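Pentafunctional AROM polypeptide (Schizosaccharomyces pombe, PDB 5SWV) is a pentafunctional shikimate-pathway enzyme, whose portion here probably dehydrates 3-dehydroquinate and reduces 3-dehydroshikimate to shikimate. Local coordinates at residues A[226-230]-A[231-235]; A[237-240]-A[241-245]; A[272-276]-A[277-281]. All coordinates share one frame; numbering follows the deposited sequence.

Contact 1: A[226-230]-A[231-235]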
loop_
_atom_site.group_PDB
_atom_site.type_symbol
_atom_site.label_atom_id
_atom_site.label_comp_id
_atom_site.label_asym_id
_atom_site.label_seq_id
_atom_site.Cartn_x
_atom_site.Cartn_y
_atom_site.Cartn_z
ATOM N N PRO A 226 -20.583 5.887 -2.505
ATOM C CA PRO A 226 -21.926 6.374 -2.792
ATOM C C PRO A 226 -22.033 7.886 -2.996
ATOM O O PRO A 226 -22.943 8.329 -3.690
ATOM C CB PRO A 226 -22.739 5.913 -1.582
ATOM C CG PRO A 226 -21.748 5.802 -0.494
ATOM C CD PRO A 226 -20.484 5.333 -1.145
ATOM N N SER A 227 -21.118 8.664 -2.424
ATOM C CA SER A 227 -21.195 10.130 -2.522
ATOM C C SER A 227 -19.876 10.771 -2.137
ATOM O O SER A 227 -19.021 10.111 -1.541
ATOM C CB SER A 227 -22.315 10.683 -1.616
ATOM O OG SER A 227 -22.225 10.193 -0.286
ATOM N N LYS A 228 -19.719 12.050 -2.483
ATOM C CA LYS A 228 -18.598 12.841 -1.992
ATOM C C LYS A 228 -18.837 13.145 -0.539
ATOM O O LYS A 228 -19.978 13.344 -0.116
ATOM C CB LYS A 228 -18.469 14.164 -2.729
ATOM C CG LYS A 228 -18.131 14.019 -4.198
ATOM C CD LYS A 228 -18.149 15.360 -4.907
ATOM C CE LYS A 228 -18.149 15.148 -6.407
ATOM N NZ LYS A 228 -18.031 16.457 -7.095
ATOM N N ALA A 229 -17.753 13.184 0.223
ATOM C CA ALA A 229 -17.819 13.571 1.625
ATOM C C ALA A 229 -18.119 15.057 1.782
ATOM O O ALA A 229 -18.762 15.456 2.738
ATOM C CB ALA A 229 -16.520 13.219 2.335
ATOM N N ALA A 230 -17.624 15.872 0.864
ATOM C CA ALA A 230 -17.895 17.302 0.897
ATOM C C ALA A 230 -17.811 17.924 -0.507
ATOM O O ALA A 230 -17.159 17.368 -1.387
ATOM C CB ALA A 230 -16.926 17.980 1.854
ATOM N N PRO A 231 -18.479 19.081 -0.712
ATOM C CA PRO A 231 -18.475 19.717 -2.027
ATOM C C PRO A 231 -17.067 20.033 -2.502
ATOM O O PRO A 231 -16.245 20.572 -1.735
ATOM C CB PRO A 231 -19.253 21.020 -1.803
ATOM C CG PRO A 231 -20.058 20.806 -0.583
ATOM C CD PRO A 231 -19.230 19.891 0.272
ATOM N N GLY A 232 -16.798 19.688 -3.753
ATOM C CA GLY A 232 -15.529 20.003 -4.371
ATOM C C GLY A 232 -14.540 18.874 -4.305
ATOM O O GLY A 232 -13.446 18.993 -4.824
ATOM N N GLN A 233 -14.911 17.764 -3.690
ATOM C CA GLN A 233 -13.971 16.677 -3.496
ATOM C C GLN A 233 -13.638 16.008 -4.812
ATOM O O GLN A 233 -14.515 15.812 -5.650
ATOM C CB GLN A 233 -14.557 15.651 -2.558
ATOM C CG GLN A 233 -13.578 14.574 -2.135
ATOM C CD GLN A 233 -14.178 13.659 -1.090
ATOM O OE1 GLN A 233 -15.408 13.505 -1.007
ATOM N NE2 GLN A 233 -13.315 13.044 -0.278
ATOM N N LEU A 234 -12.368 15.641 -4.950
ATOM C CA LEU A 234 -11.826 15.019 -6.151
ATOM C C LEU A 234 -11.464 13.552 -5.926
ATOM O O LEU A 234 -11.217 13.144 -4.807
ATOM C CB LEU A 234 -10.561 15.767 -6.554
ATOM C CG LEU A 234 -10.734 17.235 -6.929
ATOM C CD1 LEU A 234 -9.377 17.906 -7.150
ATOM C CD2 LEU A 234 -11.620 17.371 -8.169
ATOM N N THR A 235 -11.418 12.784 -7.007
ATOM C CA THR A 235 -10.889 11.435 -6.978
ATOM C C THR A 235 -9.375 11.529 -7.102
ATOM O O THR A 235 -8.841 12.608 -7.412
ATOM C CB THR A 235 -11.465 10.531 -8.092
ATOM O OG1 THR A 235 -11.078 11.007 -9.386
ATOM C CG2 THR A 235 -12.970 10.456 -8.013
HETATM O O HOH W 1 -15.308 18.216 -7.306
#

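Contact 2: A[237-240]-A[241-245]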
loop_
_atom_site.group_PDB
_atom_site.type_symbol
_atom_site.label_atom_id
_atom_site.label_comp_id
_atom_site.label_asym_id
_atom_site.label_seq_id
_atom_site.Cartn_x
_atom_site.Cartn_y
_atom_site.Cartn_z
ATOM N N LYS A 237 -7.535 10.073 -9.390
ATOM C CA LYS A 237 -7.276 10.327 -10.800
ATOM C C LYS A 237 -7.380 11.816 -11.143
ATOM O O LYS A 237 -6.496 12.391 -11.782
ATOM C CB LYS A 237 -8.254 9.548 -11.659
ATOM C CG LYS A 237 -7.858 9.561 -13.112
ATOM C CD LYS A 237 -8.905 8.875 -13.954
ATOM C CE LYS A 237 -8.384 8.652 -15.361
ATOM N NZ LYS A 237 -9.489 8.739 -16.348
ATOM N N GLN A 238 -8.476 12.416 -10.708
ATOM C CA GLN A 238 -8.723 13.823 -10.940
ATOM C C GLN A 238 -7.659 14.672 -10.287
ATOM O O GLN A 238 -7.193 15.652 -10.872
ATOM C CB GLN A 238 -10.080 14.221 -10.376
ATOM C CG GLN A 238 -11.276 13.646 -11.122
ATOM C CD GLN A 238 -12.600 14.078 -10.496
ATOM O OE1 GLN A 238 -12.882 13.831 -9.312
ATOM N NE2 GLN A 238 -13.420 14.753 -11.296
ATOM N N LEU A 239 -7.287 14.290 -9.070
ATOM C CA LEU A 239 -6.319 15.048 -8.293
ATOM C C LEU A 239 -4.982 15.110 -8.990
ATOM O O LEU A 239 -4.373 16.165 -9.031
ATOM C CB LEU A 239 -6.143 14.461 -6.892
ATOM C CG LEU A 239 -5.187 15.215 -5.948
ATOM C CD1 LEU A 239 -5.674 16.619 -5.628
ATOM C CD2 LEU A 239 -4.988 14.435 -4.651
ATOM N N ASN A 240 -4.528 13.981 -9.523
ATOM C CA ASN A 240 -3.275 13.947 -10.283
ATOM C C ASN A 240 -3.407 14.711 -11.605
ATOM O O ASN A 240 -2.568 15.541 -11.944
ATOM C CB ASN A 240 -2.853 12.510 -10.561
ATOM C CG ASN A 240 -2.413 11.766 -9.311
ATOM O OD1 ASN A 240 -1.802 12.343 -8.409
ATOM N ND2 ASN A 240 -2.700 10.466 -9.265
ATOM N N GLU A 241 -4.474 14.437 -12.337
ATOM C CA GLU A 241 -4.742 15.171 -13.552
ATOM C C GLU A 241 -4.667 16.686 -13.362
ATOM O O GLU A 241 -4.082 17.390 -14.177
ATOM C CB GLU A 241 -6.100 14.788 -14.093
ATOM C CG GLU A 241 -6.078 13.460 -14.803
ATOM C CD GLU A 241 -7.460 13.015 -15.254
ATOM O OE1 GLU A 241 -8.479 13.505 -14.692
ATOM O OE2 GLU A 241 -7.524 12.154 -16.173
ATOM N N ALA A 242 -5.251 17.172 -12.278
ATOM C CA ALA A 242 -5.229 18.594 -11.971
ATOM C C ALA A 242 -3.812 19.070 -11.655
ATOM O O ALA A 242 -3.342 20.071 -12.211
ATOM C CB ALA A 242 -6.152 18.890 -10.804
ATOM N N ARG A 243 -3.127 18.332 -10.783
ATOM C CA ARG A 243 -1.747 18.650 -10.419
ATOM C C ARG A 243 -0.786 18.662 -11.602
ATOM O O ARG A 243 0.182 19.415 -11.607
ATOM C CB ARG A 243 -1.251 17.694 -9.338
ATOM C CG ARG A 243 -1.832 18.036 -7.980
ATOM C CD ARG A 243 -1.524 17.004 -6.915
ATOM N NE ARG A 243 -2.037 17.453 -5.616
ATOM C CZ ARG A 243 -2.065 16.727 -4.498
ATOM N NH1 ARG A 243 -1.597 15.476 -4.471
ATOM N NH2 ARG A 243 -2.571 17.262 -3.388
ATOM N N VAL A 244 -1.047 17.830 -12.598
ATOM C CA VAL A 244 -0.233 17.840 -13.798
ATOM C C VAL A 244 -0.518 19.105 -14.594
ATOM O O VAL A 244 0.411 19.776 -15.056
ATOM C CB VAL A 244 -0.465 16.589 -14.662
ATOM C CG1 VAL A 244 0.234 16.710 -16.018
ATOM C CG2 VAL A 244 0.029 15.342 -13.922
ATOM N N LEU A 245 -1.799 19.434 -14.732
ATOM C CA LEU A 245 -2.216 20.591 -15.521
ATOM C C LEU A 245 -1.782 21.916 -14.925
ATOM O O LEU A 245 -1.487 22.833 -15.677
ATOM C CB LEU A 245 -3.728 20.587 -15.747
ATOM C CG LEU A 245 -4.206 19.540 -16.759
ATOM C CD1 LEU A 245 -5.706 19.322 -16.659
ATOM C CD2 LEU A 245 -3.821 19.905 -18.188
HETATM O O HOH W 2 -0.598 13.546 -6.292
#

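Contact 3: A[272-276]-A[277-281]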
loop_
_atom_site.group_PDB
_atom_site.type_symbol
_atom_site.label_atom_id
_atom_site.label_comp_id
_atom_site.label_asym_id
_atom_site.label_seq_id
_atom_site.Cartn_x
_atom_site.Cartn_y
_atom_site.Cartn_z
ATOM N N THR A 272 -0.530 1.439 -18.499
ATOM C CA THR A 272 -1.860 1.256 -17.932
ATOM C C THR A 272 -1.954 1.907 -16.567
ATOM O O THR A 272 -2.917 2.595 -16.299
ATOM C CB THR A 272 -2.246 -0.227 -17.843
ATOM O OG1 THR A 272 -2.141 -0.808 -19.141
ATOM C CG2 THR A 272 -3.656 -0.400 -17.353
ATOM N N ALA A 273 -0.962 1.726 -15.711
ATOM C CA ALA A 273 -1.013 2.336 -14.379
ATOM C C ALA A 273 -1.125 3.874 -14.424
ATOM O O ALA A 273 -1.903 4.456 -13.660
ATOM C CB ALA A 273 0.190 1.915 -13.553
ATOM N N TYR A 274 -0.376 4.519 -15.325
ATOM C CA TYR A 274 -0.426 5.984 -15.470
ATOM C C TYR A 274 -1.826 6.452 -15.848
ATOM O O TYR A 274 -2.350 7.430 -15.305
ATOM C CB TYR A 274 0.550 6.494 -16.537
ATOM C CG TYR A 274 1.987 6.028 -16.402
ATOM C CD1 TYR A 274 2.614 5.976 -15.160
ATOM C CD2 TYR A 274 2.722 5.650 -17.522
ATOM C CE1 TYR A 274 3.912 5.535 -15.034
ATOM C CE2 TYR A 274 4.022 5.218 -17.404
ATOM C CZ TYR A 274 4.613 5.158 -16.154
ATOM O OH TYR A 274 5.920 4.745 -16.026
ATOM N N GLU A 275 -2.419 5.720 -16.783
ATOM C CA GLU A 275 -3.728 6.019 -17.331
ATOM C C GLU A 275 -4.810 5.916 -16.276
ATOM O O GLU A 275 -5.665 6.768 -16.208
ATOM C CB GLU A 275 -4.019 5.047 -18.458
ATOM C CG GLU A 275 -5.139 5.474 -19.379
ATOM C CD GLU A 275 -5.770 4.299 -20.129
ATOM O OE1 GLU A 275 -5.161 3.193 -20.207
ATOM O OE2 GLU A 275 -6.900 4.497 -20.646
ATOM N N LEU A 276 -4.760 4.875 -15.453
ATOM C CA LEU A 276 -5.698 4.696 -14.336
ATOM C C LEU A 276 -5.507 5.670 -13.173
ATOM O O LEU A 276 -6.416 5.857 -12.395
ATOM C CB LEU A 276 -5.625 3.264 -13.804
ATOM C CG LEU A 276 -6.070 2.166 -14.796
ATOM C CD1 LEU A 276 -5.509 0.800 -14.402
ATOM C CD2 LEU A 276 -7.589 2.106 -14.918
ATOM N N LEU A 277 -4.342 6.286 -13.053
ATOM C CA LEU A 277 -4.065 7.222 -11.961
ATOM C C LEU A 277 -3.922 8.684 -12.373
ATOM O O LEU A 277 -3.654 9.540 -11.514
ATOM C CB LEU A 277 -2.812 6.757 -11.224
ATOM C CG LEU A 277 -3.199 5.684 -10.212
ATOM C CD1 LEU A 277 -2.350 4.455 -10.374
ATOM C CD2 LEU A 277 -3.121 6.257 -8.810
ATOM N N GLY A 278 -4.130 8.975 -13.660
ATOM C CA GLY A 278 -4.145 10.347 -14.152
ATOM C C GLY A 278 -2.763 10.954 -14.246
ATOM O O GLY A 278 -2.616 12.172 -14.122
ATOM N N LEU A 279 -1.759 10.110 -14.484
ATOM C CA LEU A 279 -0.374 10.540 -14.545
ATOM C C LEU A 279 0.094 10.691 -15.999
ATOM O O LEU A 279 -0.385 9.985 -16.876
ATOM C CB LEU A 279 0.523 9.537 -13.796
ATOM C CG LEU A 279 0.374 9.457 -12.272
ATOM C CD1 LEU A 279 1.398 8.479 -11.723
ATOM C CD2 LEU A 279 0.565 10.815 -11.607
ATOM N N PRO A 280 1.062 11.586 -16.256
ATOM C CA PRO A 280 1.458 11.914 -17.624
ATOM C C PRO A 280 2.742 11.239 -18.071
ATOM O O PRO A 280 3.402 11.749 -18.965
ATOM C CB PRO A 280 1.730 13.411 -17.511
ATOM C CG PRO A 280 2.395 13.524 -16.168
ATOM C CD PRO A 280 1.819 12.417 -15.293
ATOM N N HIS A 281 3.115 10.120 -17.464
ATOM C CA HIS A 281 4.461 9.578 -17.642
ATOM C C HIS A 281 4.510 8.692 -18.889
ATOM O O HIS A 281 3.476 8.377 -19.479
ATOM C CB HIS A 281 4.898 8.805 -16.384
ATOM C CG HIS A 281 4.836 9.596 -15.099
ATOM N ND1 HIS A 281 5.317 10.881 -14.975
ATOM C CD2 HIS A 281 4.377 9.257 -13.869
ATOM C CE1 HIS A 281 5.150 11.307 -13.737
ATOM N NE2 HIS A 281 4.581 10.339 -13.042
#

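Contact 1: A[226-230]-A[231-235]
Q233 closes a type II beta turn on A230 and reaches back to A229, in the loop between the eighth strand of the TIM barrel and helix 236-245. In type I dehydroquinases the corresponding loop closes over the active site, and it probably does so here. The ring of P231 fixes its own phi near the value wanted at the second position (i+1) of the turn. G232 follows at a phi of 96°, where a side chain would press on the preceding carbonyl oxygen; glycine is therefore the natural occupant of the third position. Q233 completes the turn through its N, which bonds A230 O at 3.2 Å. Its side chain then doubles back: with CG anti to the backbone N (chi1 -172°) and the chain extended, the amide reaches the residues before the turn, while NE2 is held by T16 OG1 on the first strand. Past Q233 runs the long aliphatic chain of K228, whose CD is 3.7 Å from Q233 O. Water 1 donates to that same carbonyl and takes a weak bond from K228 NZ. Q233 OE1 accepts a hydrogen bond from A229 N at 2.7 Å, in the carbonyl plane and with an N-H...O angle of 147°.

Contact 2: A[237-240]-A[241-245]
E241 and K237 sit one turn apart on the helix, and the glutamate crosses the lysine chain aslant. Its extended chain brings OE2 nearest to the last methylene of the lysine, 3.7 Å from K237 CE. The charged ends form a long salt bridge, K237 NZ to E241 OE2 at 3.9 Å. Glutamate and lysine suit this place because both have methylenes enough to pack across each other and still offer charge at the helix's outer surface.

L239 carries the contact on a more buried side. Its CG is anti to the backbone N (chi1 -177°), which turns the two methyls toward R243, and CD2 lies over one face of the guanidinium, 3.6 Å from R243 NH1. A branched apolar side chain can pack on that flat face while leaving the guanidinium edge to polar partners: R243 NE bonds I212 O, and water 2 lies at the edge, in the plane of the group. All this happens on helix 236-245, the helix after the eighth strand of the TIM barrel, whose i to i+4 bonds include the four from E241 N to K237 O through V244 N to N240 O. L239 also packs on I212 and V220, so it faces the barrel.

N240 is the third, a buried polar group. Water 2 donates to N240 OD1 at 2.7 Å and accepts from R243 NH1 at 2.8 Å, linking the buried amide to the arginine. An amide suits this place because its other end can donate as well: N240 ND2 bonds L277 O of the dehydrogenase part.

Contact 3: A[272-276]-A[277-281]
The Y274 ring has H281 CB over the centre of one face, a CH-pi contact 3.6 Å from the centroid and only 9° off the normal. The H281 ring points its edge toward the face of Y274: Y274 CE1 lies at that edge, near the imidazole plane, and the pair is an offset edge-to-face arrangement with the planes at 86°. P280 CD lies over one imidazole face, toward the rim, and H281 also pairs edge-to-face with F254. Y274 CG is placed anti to the carbonyl carbon (chi1 -52°), which swings the phenol out beside the chain returning from the helix.

That return is made at the end of helix 266-277, in the shikimate dehydrogenase substrate-binding domain. G278 has a positive phi, readily adopted by glycine, and the chain reverses so that L279 N bonds Y274 O at 2.9 Å. This 6→1 bond and the positive phi of G278 are Schellman-like; Y274 CB and L279 CB add an apolar contact at 4.1 Å. L277 N also bonds Y274 O, at 3.2 Å from above the carbonyl plane, on the opposite face from L279 N.

L277 and A273 add apolar surface, both touching F512 of helix 500-516. The chemistry implies that Y274 O takes two backbone N-H groups, L277 N and L279 N, while aromatic and aliphatic surfaces hold the departing chain against the helix it has just left.

In the fold
Contacts 1 and 2 both belong to the dehydroquinase barrel and follow one another along the chain, meeting where L234 packs on L239; contact 3 lies in the dehydrogenase part. All three are partly buried. Contact 1, the farthest of them from the chain's centre, is a polar turn held by backbone and amide bonds. Contact 2 divides its helix between a charged outer pair and a buried side of leucine, amide and guanidinium, and contact 3 combines aromatic and aliphatic packing with backbone bonds that close the helix end. Contacts 2 and 3 touch across the boundary between the enzymes, where V244 CG2 meets P280 CD at 3.7 Å, whereas contacts 1 and 3 do not touch.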